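Local coordinates for protein polyketide biosynthesis 3-hydroxy-3-methylglutaryl-ACP synthase PksG (Bacillus subtilis, PDB 4YXT) that catalyses the aldol condensation of an acetyl group on an acyl carrier protein with a carrier-bound beta-ketothioester intermediate during synthesis of the antibiotic bacillaene, at residues M1-M9 against V175-I186; Y193-T201 against S325-E333. The protein carries 1 engineered substitution. All blocks are in the same frame, centred on the assembly; numbering follows the deposited sequence.

Interaction 1: M1-M9 against V175-I186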
ATOM      1  N   MET A   1      17.646  21.583  -7.655  1.00 55.76           N
ATOM      2  CA  MET A   1      16.581  20.693  -8.181  1.00 58.48           C
ATOM      3  C   MET A   1      17.173  19.277  -8.205  1.00 50.65           C
ATOM      4  O   MET A   1      17.901  18.895  -9.119  1.00 59.17           O
ATOM      5  CB  MET A   1      16.131  21.176  -9.562  1.00 65.94           C
ATOM      6  CG  MET A   1      16.049  22.701  -9.692  1.00 73.48           C
ATOM      7  SD  MET A   1      17.630  23.566  -9.969  1.00 78.46           S
ATOM      8  CE  MET A   1      17.138  25.271  -9.705  1.00 78.32           C
ATOM      9  N   VAL A   2      16.893  18.534  -7.148  1.00 41.26           N
ATOM     10  CA  VAL A   2      17.570  17.267  -6.844  1.00 36.82           C
ATOM     11  C   VAL A   2      17.283  16.170  -7.889  1.00 33.99           C
ATOM     12  O   VAL A   2      16.223  16.148  -8.482  1.00 31.53           O
ATOM     13  CB  VAL A   2      17.144  16.783  -5.438  1.00 34.84           C
ATOM     14  CG1 VAL A   2      15.711  16.329  -5.475  1.00 32.95           C
ATOM     15  CG2 VAL A   2      18.026  15.662  -4.934  1.00 35.48           C
ATOM     16  N   SER A   3      18.255  15.290  -8.122  1.00 32.21           N
ATOM     17  CA  SER A   3      18.062  14.173  -9.036  1.00 32.23           C
ATOM     18  C   SER A   3      17.408  13.082  -8.221  1.00 29.89           C
ATOM     19  O   SER A   3      17.632  13.021  -7.000  1.00 29.17           O
ATOM     20  CB  SER A   3      19.392  13.672  -9.601  1.00 33.80           C
ATOM     21  OG  SER A   3      20.096  14.695 -10.294  1.00 33.63           O
ATOM     22  N   ALA A   4      16.624  12.227  -8.893  1.00 27.75           N
ATOM     23  CA  ALA A   4      15.984  11.074  -8.248  1.00 27.97           C
ATOM     24  C   ALA A   4      15.898   9.838  -9.151  1.00 25.14           C
ATOM     25  O   ALA A   4      15.716   9.924 -10.357  1.00 23.86           O
ATOM     26  CB  ALA A   4      14.609  11.459  -7.704  1.00 26.79           C
ATOM     27  N   GLY A   5      16.084   8.694  -8.519  1.00 24.59           N
ATOM     28  CA  GLY A   5      15.774   7.427  -9.114  1.00 23.84           C
ATOM     29  C   GLY A   5      16.642   6.345  -8.562  1.00 21.82           C
ATOM     30  O   GLY A   5      16.962   6.351  -7.388  1.00 20.67           O
ATOM     31  N   ILE A   6      17.023   5.408  -9.422  1.00 21.45           N
ATOM     32  CA  ILE A   6      17.617   4.161  -8.959  1.00 22.55           C
ATOM     33  C   ILE A   6      19.152   4.300  -8.807  1.00 22.36           C
ATOM     34  O   ILE A   6      19.844   4.565  -9.768  1.00 23.10           O
ATOM     35  CB  ILE A   6      17.239   2.967  -9.895  1.00 21.02           C
ATOM     36  CG1 ILE A   6      15.724   2.853 -10.061  1.00 22.37           C
ATOM     37  CG2 ILE A   6      17.872   1.688  -9.436  1.00 20.06           C
ATOM     38  CD1 ILE A   6      15.255   1.736 -10.994  1.00 22.41           C
ATOM     39  N   GLU A   7      19.652   4.054  -7.598  1.00 22.69           N
ATOM     40  CA  GLU A   7      21.086   3.924  -7.323  1.00 24.66           C
ATOM     41  C   GLU A   7      21.532   2.479  -7.479  1.00 24.21           C
ATOM     42  O   GLU A   7      22.639   2.194  -7.898  1.00 25.35           O
ATOM     43  CB  GLU A   7      21.407   4.441  -5.909  1.00 24.73           C
ATOM     44  CG  GLU A   7      20.998   5.894  -5.769  1.00 27.23           C
ATOM     45  CD  GLU A   7      21.442   6.521  -4.465  1.00 28.66           C
ATOM     46  OE1 GLU A   7      21.705   5.786  -3.496  1.00 34.10           O
ATOM     47  OE2 GLU A   7      21.518   7.749  -4.401  1.00 28.73           O
ATOM     48  N   ALA A   8      20.656   1.538  -7.183  1.00 23.83           N
ATOM     49  CA  ALA A   8      21.081   0.173  -7.266  1.00 23.29           C
ATOM     50  C   ALA A   8      19.811  -0.682  -7.314  1.00 23.20           C
ATOM     51  O   ALA A   8      18.812  -0.267  -6.780  1.00 19.45           O
ATOM     52  CB  ALA A   8      21.946  -0.157  -6.060  1.00 22.75           C
ATOM     53  N   MET A   9      19.856  -1.826  -7.993  1.00 24.82           N
ATOM     54  CA  MET A   9      18.709  -2.758  -7.985  1.00 29.79           C
ATOM     55  C   MET A   9      19.154  -4.193  -8.212  1.00 26.32           C
ATOM     56  O   MET A   9      20.104  -4.422  -8.922  1.00 31.02           O
ATOM     57  CB  MET A   9      17.610  -2.344  -8.997  1.00 31.14           C
ATOM     58  CG  MET A   9      17.842  -2.736 -10.440  1.00 33.42           C
ATOM     59  SD  MET A   9      16.619  -1.996 -11.565  1.00 39.20           S
ATOM     60  CE  MET A   9      15.142  -2.872 -11.096  1.00 31.93           C
ATOM     61  N   VAL A 175      14.874  -2.304  -5.108  1.00 19.11           N
ATOM     62  CA  VAL A 175      15.321  -1.118  -5.774  1.00 18.86           C
ATOM     63  C   VAL A 175      15.625  -0.065  -4.688  1.00 23.09           C
ATOM     64  O   VAL A 175      14.723   0.322  -3.949  1.00 21.70           O
ATOM     65  CB  VAL A 175      14.204  -0.562  -6.692  1.00 19.33           C
ATOM     66  CG1 VAL A 175      14.593   0.772  -7.306  1.00 21.29           C
ATOM     67  CG2 VAL A 175      13.778  -1.505  -7.828  1.00 18.64           C
ATOM     68  N   LEU A 176      16.877   0.414  -4.648  1.00 22.31           N
ATOM     69  CA  LEU A 176      17.328   1.500  -3.812  1.00 21.40           C
ATOM     70  C   LEU A 176      17.232   2.816  -4.528  1.00 20.94           C
ATOM     71  O   LEU A 176      17.793   2.975  -5.572  1.00 21.57           O
ATOM     72  CB  LEU A 176      18.802   1.291  -3.452  1.00 21.47           C
ATOM     73  CG  LEU A 176      19.391   2.256  -2.409  1.00 21.00           C
ATOM     74  CD1 LEU A 176      18.898   1.979  -0.992  1.00 20.40           C
ATOM     75  CD2 LEU A 176      20.911   2.175  -2.479  1.00 22.30           C
ATOM     76  N   VAL A 177      16.522   3.770  -3.940  1.00 20.19           N
ATOM     77  CA  VAL A 177      16.146   4.989  -4.579  1.00 20.22           C
ATOM     78  C   VAL A 177      16.799   6.107  -3.769  1.00 23.13           C
ATOM     79  O   VAL A 177      16.788   6.108  -2.504  1.00 24.03           O
ATOM     80  CB  VAL A 177      14.605   5.142  -4.630  1.00 20.95           C
ATOM     81  CG1 VAL A 177      14.186   6.438  -5.279  1.00 20.66           C
ATOM     82  CG2 VAL A 177      13.952   3.955  -5.352  1.00 20.31           C
ATOM     83  N   GLY A 178      17.393   7.047  -4.492  1.00 23.58           N
ATOM     84  CA  GLY A 178      18.235   8.047  -3.862  1.00 24.69           C
ATOM     85  C   GLY A 178      18.552   9.252  -4.706  1.00 26.34           C
ATOM     86  O   GLY A 178      18.031   9.411  -5.822  1.00 29.29           O
ATOM     87  N   GLU A 179      19.419  10.107  -4.169  1.00 26.36           N
ATOM     88  CA  GLU A 179      19.741  11.358  -4.833  1.00 29.73           C
ATOM     89  C   GLU A 179      20.877  11.245  -5.851  1.00 28.35           C
ATOM     90  O   GLU A 179      21.081  12.157  -6.606  1.00 32.20           O
ATOM     91  CB  GLU A 179      20.014  12.440  -3.777  1.00 32.30           C
ATOM     92  CG  GLU A 179      18.856  12.640  -2.784  1.00 33.98           C
ATOM     93  CD  GLU A 179      19.207  13.628  -1.691  1.00 37.03           C
ATOM     94  OE1 GLU A 179      20.385  14.054  -1.678  1.00 43.21           O
ATOM     95  OE2 GLU A 179      18.338  13.997  -0.863  1.00 34.52           O
ATOM     96  N   ASN A 180      21.562  10.113  -5.934  1.00 28.66           N
ATOM     97  CA  ASN A 180      22.579   9.897  -6.990  1.00 33.98           C
ATOM     98  C   ASN A 180      22.277   8.728  -7.921  1.00 31.25           C
ATOM     99  O   ASN A 180      22.977   7.736  -7.900  1.00 33.95           O
ATOM    100  CB  ASN A 180      23.981   9.685  -6.380  1.00 37.66           C
ATOM    101  CG  ASN A 180      25.055   9.596  -7.452  1.00 45.72           C
ATOM    102  OD1 ASN A 180      24.925  10.212  -8.545  1.00 49.05           O
ATOM    103  ND2 ASN A 180      26.115   8.814  -7.178  1.00 49.49           N
ATOM    104  N   PRO A 181      21.249   8.856  -8.767  1.00 30.88           N
ATOM    105  CA  PRO A 181      20.691   7.715  -9.481  1.00 30.38           C
ATOM    106  C   PRO A 181      21.420   7.366 -10.820  1.00 32.82           C
ATOM    107  O   PRO A 181      20.921   7.649 -11.931  1.00 25.33           O
ATOM    108  CB  PRO A 181      19.258   8.193  -9.720  1.00 27.94           C
ATOM    109  CG  PRO A 181      19.446   9.643 -10.010  1.00 26.81           C
ATOM    110  CD  PRO A 181      20.432  10.069  -8.986  1.00 28.34           C
ATOM    111  N   GLU A 182      22.560   6.691 -10.720  1.00 34.14           N
ATOM    112  CA  GLU A 182      23.297   6.295 -11.948  1.00 35.16           C
ATOM    113  C   GLU A 182      22.617   5.198 -12.727  1.00 31.48           C
ATOM    114  O   GLU A 182      22.749   5.123 -13.939  1.00 32.91           O
ATOM    115  CB  GLU A 182      24.709   5.816 -11.607  1.00 37.66           C
ATOM    116  CG  GLU A 182      25.548   6.845 -10.880  1.00 42.13           C
ATOM    117  CD  GLU A 182      26.131   7.937 -11.770  1.00 49.09           C
ATOM    118  OE1 GLU A 182      26.051   7.855 -13.027  1.00 53.03           O
ATOM    119  OE2 GLU A 182      26.704   8.886 -11.178  1.00 52.92           O
ATOM    120  N   VAL A 183      21.921   4.313 -12.032  1.00 28.39           N
ATOM    121  CA  VAL A 183      21.296   3.183 -12.699  1.00 27.15           C
ATOM    122  C   VAL A 183      20.060   3.637 -13.525  1.00 26.43           C
ATOM    123  O   VAL A 183      19.878   3.248 -14.694  1.00 24.53           O
ATOM    124  CB  VAL A 183      20.961   2.063 -11.683  1.00 27.41           C
ATOM    125  CG1 VAL A 183      20.248   0.920 -12.371  1.00 26.49           C
ATOM    126  CG2 VAL A 183      22.210   1.559 -10.960  1.00 27.41           C
ATOM    127  N   PHE A 184      19.208   4.481 -12.946  1.00 25.82           N
ATOM    128  CA  PHE A 184      18.029   4.983 -13.678  1.00 23.96           C
ATOM    129  C   PHE A 184      17.572   6.308 -13.045  1.00 26.87           C
ATOM    130  O   PHE A 184      16.950   6.348 -11.951  1.00 28.12           O
ATOM    131  CB  PHE A 184      16.942   3.867 -13.715  1.00 21.85           C
ATOM    132  CG  PHE A 184      15.736   4.181 -14.520  1.00 19.43           C
ATOM    133  CD1 PHE A 184      15.761   4.094 -15.893  1.00 20.06           C
ATOM    134  CD2 PHE A 184      14.535   4.488 -13.882  1.00 20.72           C
ATOM    135  CE1 PHE A 184      14.607   4.350 -16.652  1.00 20.37           C
ATOM    136  CE2 PHE A 184      13.384   4.774 -14.599  1.00 20.56           C
ATOM    137  CZ  PHE A 184      13.419   4.691 -16.005  1.00 21.25           C
ATOM    138  N   GLN A 185      17.936   7.409 -13.716  1.00 24.78           N
ATOM    139  CA  GLN A 185      17.489   8.690 -13.307  1.00 25.14           C
ATOM    140  C   GLN A 185      16.163   9.013 -13.974  1.00 24.12           C
ATOM    141  O   GLN A 185      16.051   9.040 -15.192  1.00 22.08           O
ATOM    142  CB  GLN A 185      18.505   9.768 -13.671  1.00 27.52           C
ATOM    143  CG  GLN A 185      18.148  11.047 -12.975  1.00 30.95           C
ATOM    144  CD  GLN A 185      19.161  12.143 -13.217  1.00 36.35           C
ATOM    145  OE1 GLN A 185      20.254  11.892 -13.706  1.00 40.50           O
ATOM    146  NE2 GLN A 185      18.796  13.373 -12.877  1.00 39.02           N
ATOM    147  N   ILE A 186      15.140   9.259 -13.182  1.00 22.79           N
ATOM    148  CA  ILE A 186      13.843   9.508 -13.775  1.00 22.82           C
ATOM    149  C   ILE A 186      13.821  10.908 -14.403  1.00 24.22           C
ATOM    150  O   ILE A 186      14.474  11.811 -13.936  1.00 20.26           O
ATOM    151  CB  ILE A 186      12.720   9.358 -12.724  1.00 25.36           C
ATOM    152  CG1 ILE A 186      12.947  10.310 -11.547  1.00 27.41           C
ATOM    153  CG2 ILE A 186      12.671   7.941 -12.195  1.00 24.55           C
ATOM    154  CD1 ILE A 186      12.116  11.583 -11.623  1.00 29.52           C
TER
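Ile-6 sits between two strands and touches both. Its CG1 packs on Val-175 CG1 (3.6 Å), while CG2, trans to its own backbone N, lies against Val-183 CB (3.8 Å). Val-183 and Phe-184 both oppose Ile-6 in a classic beta bulge, and Ile-6 N donates to Phe-184 O at 2.7 Å. Packing is also close at Gly-5, where Pro-181 CB rests 3.4 Å from Gly-5 C and Gly-178 N reaches Gly-5 O at 3.0 Å. Next comes Glu-7, whose side chain, extended beyond CG, reaches the loop at 179-181: OE2 accepts from Asn-180 N at 2.8 Å through its anti lone pair, while OE1 pairs with Lys-137. The start of the segment is looser and partly solvent-exposed. There the side chains of Val-2 and Glu-179 cross at about a right angle, Val-2 CG2 lying 3.8 Å from Glu-179 CG; the Glu-179 carboxylate binds Gly-135 and Gln-131, and Ser-3 lies beside Gln-185. Strand 5-12 thus runs antiparallel between strands 170-178 and 184-195; helix 116-130 meets Ile-6 through Phe-121, and helix 301-312 through Leu-306.

Interaction 2: Y193-T201 against S325-E333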
ATOM      1  N   TYR A 193      -0.106   8.275 -16.318  1.00 23.66           N
ATOM      2  CA  TYR A 193      -0.764   7.212 -15.537  1.00 18.84           C
ATOM      3  C   TYR A 193      -2.234   7.172 -15.909  1.00 18.24           C
ATOM      4  O   TYR A 193      -2.826   8.183 -16.285  1.00 17.62           O
ATOM      5  CB  TYR A 193      -0.566   7.432 -14.014  1.00 19.76           C
ATOM      6  CG  TYR A 193      -0.433   8.891 -13.521  1.00 19.10           C
ATOM      7  CD1 TYR A 193       0.794   9.391 -13.085  1.00 19.53           C
ATOM      8  CD2 TYR A 193      -1.535   9.776 -13.474  1.00 20.70           C
ATOM      9  CE1 TYR A 193       0.942  10.710 -12.636  1.00 20.78           C
ATOM     10  CE2 TYR A 193      -1.386  11.096 -13.007  1.00 19.52           C
ATOM     11  CZ  TYR A 193      -0.138  11.554 -12.558  1.00 21.25           C
ATOM     12  OH  TYR A 193       0.056  12.894 -12.098  1.00 22.49           O
ATOM     13  N   TYR A 194      -2.849   5.992 -15.795  1.00 17.68           N
ATOM     14  CA  TYR A 194      -4.167   5.806 -16.280  1.00 19.66           C
ATOM     15  C   TYR A 194      -4.771   4.563 -15.595  1.00 18.88           C
ATOM     16  O   TYR A 194      -4.098   3.541 -15.446  1.00 19.31           O
ATOM     17  CB  TYR A 194      -4.102   5.676 -17.821  1.00 24.58           C
ATOM     18  CG  TYR A 194      -5.420   5.363 -18.528  1.00 26.87           C
ATOM     19  CD1 TYR A 194      -6.348   6.361 -18.824  1.00 28.32           C
ATOM     20  CD2 TYR A 194      -5.691   4.063 -18.929  1.00 30.07           C
ATOM     21  CE1 TYR A 194      -7.536   6.056 -19.471  1.00 31.26           C
ATOM     22  CE2 TYR A 194      -6.852   3.755 -19.583  1.00 34.47           C
ATOM     23  CZ  TYR A 194      -7.779   4.739 -19.838  1.00 35.50           C
ATOM     24  OH  TYR A 194      -8.941   4.325 -20.474  1.00 42.53           O
ATOM     25  N   GLY A 195      -5.981   4.689 -15.107  1.00 18.38           N
ATOM     26  CA  GLY A 195      -6.696   3.540 -14.473  1.00 18.83           C
ATOM     27  C   GLY A 195      -8.198   3.699 -14.413  1.00 20.05           C
ATOM     28  O   GLY A 195      -8.760   4.806 -14.625  1.00 20.81           O
ATOM     29  N   TYR A 196      -8.846   2.564 -14.158  1.00 21.70           N
ATOM     30  CA  TYR A 196     -10.308   2.413 -14.148  1.00 22.35           C
ATOM     31  C   TYR A 196     -10.578   1.001 -13.635  1.00 20.52           C
ATOM     32  O   TYR A 196      -9.706   0.132 -13.743  1.00 21.47           O
ATOM     33  CB  TYR A 196     -10.869   2.574 -15.565  1.00 23.70           C
ATOM     34  CG  TYR A 196     -10.240   1.661 -16.592  1.00 24.73           C
ATOM     35  CD1 TYR A 196      -9.057   2.013 -17.245  1.00 25.61           C
ATOM     36  CD2 TYR A 196     -10.859   0.475 -16.973  1.00 25.32           C
ATOM     37  CE1 TYR A 196      -8.491   1.185 -18.192  1.00 26.49           C
ATOM     38  CE2 TYR A 196     -10.298  -0.346 -17.928  1.00 25.35           C
ATOM     39  CZ  TYR A 196      -9.109  -0.013 -18.520  1.00 29.30           C
ATOM     40  OH  TYR A 196      -8.564  -0.846 -19.511  1.00 33.02           O
ATOM     41  N   GLU A 197     -11.770   0.765 -13.118  1.00 19.24           N
ATOM     42  CA  GLU A 197     -12.113  -0.551 -12.604  1.00 22.35           C
ATOM     43  C   GLU A 197     -12.459  -1.525 -13.704  1.00 22.76           C
ATOM     44  O   GLU A 197     -13.333  -1.272 -14.463  1.00 30.56           O
ATOM     45  CB  GLU A 197     -13.253  -0.479 -11.622  1.00 21.30           C
ATOM     46  CG  GLU A 197     -13.352  -1.702 -10.761  1.00 22.42           C
ATOM     47  CD  GLU A 197     -14.188  -2.804 -11.395  1.00 25.04           C
ATOM     48  OE1 GLU A 197     -15.144  -2.463 -12.122  1.00 28.31           O
ATOM     49  OE2 GLU A 197     -13.866  -4.011 -11.158  1.00 23.47           O
ATOM     50  N   VAL A 198     -11.754  -2.632 -13.769  1.00 23.96           N
ATOM     51  CA  VAL A 198     -12.077  -3.740 -14.684  1.00 26.44           C
ATOM     52  C   VAL A 198     -11.783  -5.038 -13.967  1.00 26.66           C
ATOM     53  O   VAL A 198     -10.860  -5.107 -13.172  1.00 25.24           O
ATOM     54  CB  VAL A 198     -11.184  -3.762 -15.945  1.00 29.60           C
ATOM     55  CG1 VAL A 198     -11.760  -2.883 -16.995  1.00 35.74           C
ATOM     56  CG2 VAL A 198      -9.751  -3.364 -15.649  1.00 26.40           C
ATOM     57  N   MET A 199     -12.568  -6.067 -14.226  1.00 30.71           N
ATOM     58  CA  MET A 199     -12.398  -7.321 -13.508  1.00 32.09           C
ATOM     59  C   MET A 199     -11.614  -8.305 -14.341  1.00 32.53           C
ATOM     60  O   MET A 199     -12.101  -9.377 -14.608  1.00 34.41           O
ATOM     61  CB  MET A 199     -13.754  -7.948 -13.195  1.00 37.22           C
ATOM     62  CG  MET A 199     -14.448  -7.380 -11.970  1.00 41.90           C
ATOM     63  SD  MET A 199     -13.611  -7.532 -10.361  1.00 40.91           S
ATOM     64  CE  MET A 199     -13.552  -9.308 -10.153  1.00 43.16           C
ATOM     65  N   ASP A 200     -10.391  -7.984 -14.710  1.00 34.39           N
ATOM     66  CA  ASP A 200      -9.653  -8.866 -15.613  1.00 35.55           C
ATOM     67  C   ASP A 200      -8.959 -10.000 -14.880  1.00 39.93           C
ATOM     68  O   ASP A 200      -9.006 -11.156 -15.317  1.00 39.35           O
ATOM     69  CB  ASP A 200      -8.710  -8.096 -16.555  1.00 35.62           C
ATOM     70  CG  ASP A 200      -7.784  -7.110 -15.829  1.00 36.14           C
ATOM     71  OD1 ASP A 200      -8.122  -6.644 -14.735  1.00 35.89           O
ATOM     72  OD2 ASP A 200      -6.704  -6.828 -16.360  1.00 31.21           O
ATOM     73  N   THR A 201      -8.314  -9.689 -13.768  1.00 40.14           N
ATOM     74  CA  THR A 201      -7.743 -10.717 -12.944  1.00 39.11           C
ATOM     75  C   THR A 201      -7.669 -10.208 -11.495  1.00 37.20           C
ATOM     76  O   THR A 201      -7.499  -9.007 -11.249  1.00 31.44           O
ATOM     77  CB  THR A 201      -6.329 -11.145 -13.407  1.00 43.52           C
ATOM     78  OG1 THR A 201      -5.375 -10.265 -12.838  1.00 50.69           O
ATOM     79  CG2 THR A 201      -6.137 -11.159 -14.937  1.00 40.69           C
ATOM     80  N   SER A 325       4.112   0.182 -17.163  1.00 18.41           N
ATOM     81  CA  SER A 325       3.596  -0.672 -16.083  1.00 17.00           C
ATOM     82  C   SER A 325       2.096  -0.920 -16.183  1.00 16.97           C
ATOM     83  O   SER A 325       1.296  -0.009 -16.509  1.00 16.88           O
ATOM     84  CB  SER A 325       3.912   0.041 -14.743  1.00 18.26           C
ATOM     85  OG  SER A 325       3.225  -0.483 -13.627  1.00 18.77           O
ATOM     86  N   TYR A 326       1.692  -2.152 -15.858  1.00 18.92           N
ATOM     87  CA  TYR A 326       0.292  -2.512 -15.860  1.00 20.06           C
ATOM     88  C   TYR A 326       0.007  -3.384 -14.679  1.00 19.41           C
ATOM     89  O   TYR A 326       0.713  -4.320 -14.410  1.00 20.18           O
ATOM     90  CB  TYR A 326      -0.093  -3.314 -17.102  1.00 19.01           C
ATOM     91  CG  TYR A 326      -1.577  -3.725 -17.072  1.00 18.84           C
ATOM     92  CD1 TYR A 326      -1.971  -5.000 -16.726  1.00 18.26           C
ATOM     93  CD2 TYR A 326      -2.586  -2.789 -17.382  1.00 19.52           C
ATOM     94  CE1 TYR A 326      -3.323  -5.344 -16.681  1.00 19.02           C
ATOM     95  CE2 TYR A 326      -3.928  -3.130 -17.328  1.00 19.65           C
ATOM     96  CZ  TYR A 326      -4.284  -4.412 -16.978  1.00 19.39           C
ATOM     97  OH  TYR A 326      -5.614  -4.699 -16.889  1.00 19.52           O
ATOM     98  N   GLY A 327      -1.096  -3.132 -14.037  1.00 20.01           N
ATOM     99  CA  GLY A 327      -1.626  -4.108 -13.140  1.00 20.03           C
ATOM    100  C   GLY A 327      -3.094  -4.258 -13.387  1.00 20.34           C
ATOM    101  O   GLY A 327      -3.787  -3.287 -13.692  1.00 20.75           O
ATOM    102  N   SER A 328      -3.568  -5.482 -13.208  1.00 19.84           N
ATOM    103  CA  SER A 328      -4.957  -5.793 -13.256  1.00 20.15           C
ATOM    104  C   SER A 328      -5.765  -5.012 -12.312  1.00 17.90           C
ATOM    105  O   SER A 328      -5.320  -4.755 -11.210  1.00 17.76           O
ATOM    106  CB  SER A 328      -5.159  -7.266 -12.870  1.00 23.29           C
ATOM    107  OG  SER A 328      -4.720  -8.060 -13.919  1.00 26.05           O
ATOM    108  N   GLY A 329      -6.999  -4.703 -12.692  1.00 17.11           N
ATOM    109  CA  GLY A 329      -7.922  -4.197 -11.698  1.00 18.86           C
ATOM    110  C   GLY A 329      -8.645  -2.892 -11.935  1.00 22.01           C
ATOM    111  O   GLY A 329      -9.825  -2.830 -11.573  1.00 24.06           O
ATOM    112  N   CYS A 330      -8.003  -1.839 -12.501  1.00 19.03           N
ATOM    113  CA  CYS A 330      -6.665  -1.854 -13.062  1.00 19.56           C
ATOM    114  C   CYS A 330      -6.041  -0.454 -12.930  1.00 18.79           C
ATOM    115  O   CYS A 330      -6.757   0.512 -12.731  1.00 18.18           O
ATOM    116  CB  CYS A 330      -6.694  -2.177 -14.542  1.00 22.10           C
ATOM    117  SG  CYS A 330      -6.914  -0.743 -15.667  1.00 24.96           S
ATOM    118  N   CYS A 331      -4.726  -0.380 -12.977  1.00 17.96           N
ATOM    119  CA  CYS A 331      -3.996   0.914 -13.051  1.00 19.59           C
ATOM    120  C   CYS A 331      -2.741   0.700 -13.888  1.00 19.60           C
ATOM    121  O   CYS A 331      -2.246  -0.451 -13.981  1.00 23.07           O
ATOM    122  CB  CYS A 331      -3.626   1.515 -11.639  1.00 18.27           C
ATOM    123  SG  CYS A 331      -3.203   3.294 -11.725  1.00 20.20           S
ATOM    124  N   SER A 332      -2.222   1.785 -14.469  1.00 18.52           N
ATOM    125  CA  SER A 332      -1.079   1.689 -15.335  1.00 18.89           C
ATOM    126  C   SER A 332      -0.313   3.014 -15.423  1.00 19.93           C
ATOM    127  O   SER A 332      -0.809   4.055 -15.019  1.00 20.36           O
ATOM    128  CB  SER A 332      -1.495   1.208 -16.740  1.00 19.02           C
ATOM    129  OG  SER A 332      -2.356   2.097 -17.427  1.00 19.89           O
ATOM    130  N   GLU A 333       0.923   2.954 -15.917  1.00 19.39           N
ATOM    131  CA  GLU A 333       1.759   4.126 -16.010  1.00 19.18           C
ATOM    132  C   GLU A 333       2.906   3.934 -17.022  1.00 20.42           C
ATOM    133  O   GLU A 333       3.527   2.881 -17.057  1.00 20.86           O
ATOM    134  CB  GLU A 333       2.364   4.511 -14.662  1.00 18.92           C
ATOM    135  CG  GLU A 333       3.125   5.884 -14.653  1.00 19.68           C
ATOM    136  CD  GLU A 333       3.348   6.476 -13.222  1.00 22.15           C
ATOM    137  OE1 GLU A 333       4.116   7.454 -13.058  1.00 24.81           O
ATOM    138  OE2 GLU A 333       2.754   5.991 -12.223  1.00 23.29           O
TER
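The beta hairpin 325-333 of this thiolase-like enzyme carries its turn beside the predicted active site, and Asp-200 closes on that turn from the loop after strand 184-195. Asp-200 OD2 accepts from Tyr-326 OH, approaching in the plane of the ring at its edge with the carboxylate turned 77° from it; the 2.4 Å between these oxygens is so short that its exact value is doubtful. The other oxygen, OD1, takes a weak bond from Gly-329 N at 3.0 Å, so the two branches of the carboxylate hold different parts of the hairpin. Ser-219 on helix 213-234 is a further partner of Tyr-326 OH. Beside them the hydroxyls of Thr-201 and Ser-328 share a hydrogen bond. By similarity, Cys-114 carries the acyl thioester and His-250 is a proton donor/acceptor. The side chain of Ser-328 is about 5 Å from that of Cys-114, and the side chain of Tyr-326 about 4 Å from that of His-250, so Asp-200 fixes Tyr-326 OH and the turn next to these residues.

A cis peptide joins Gly-329 to Cys-330, and the backbone then enters strand 331-339, which lies in the mixed sheet between strands 184-195 and 319-327. Val-198 N bonds to Gly-329 O at 2.9 Å, and Cys-330 N to Tyr-196 O. Cys-330 SG, placed between its backbone N and carbonyl carbon (chi1 87°), sits over one face of Tyr-196, 3.7 Å from the ring centroid, in a sulfur-aromatic contact. Cys-330 CB, the carbon that bears the sulfur, presses tightly on Val-198 CG2 (3.5 Å). Further along, Tyr-194 O is gripped twice by Ser-332, weakly by N and at 3.0 Å by OG, while Tyr-194 N bonds back to Ser-332 O. Beyond this pair Tyr-193 and Glu-333 lie side by side, with the carboxylate at the ring edge; Tyr-193 OH reaches Glu-75 of the second subunit, and Glu-333 reaches Arg-106 of that subunit.

How the interactions relate
Strand 184-195 is common to both contacts: its start takes part in interaction 1 and its end in interaction 2, so one strand joins 5-12 on one edge to 331-339 on the other within a single mixed sheet. The contacts do not touch, their centres being 26 Å apart. Both are largely buried. Interaction 1 is packed by helices 116-130, 301-312 and 341-349 of its own chain, lies away from the annotated sites, and relies on bulged strand pairing and aliphatic packing, with the Glu-7 carboxylate its main polar side chain. Interaction 2 borders both the presumed catalytic residues and the second subunit; it adds a hydroxyl network and charges shared between subunits, besides a sulfur-aromatic contact.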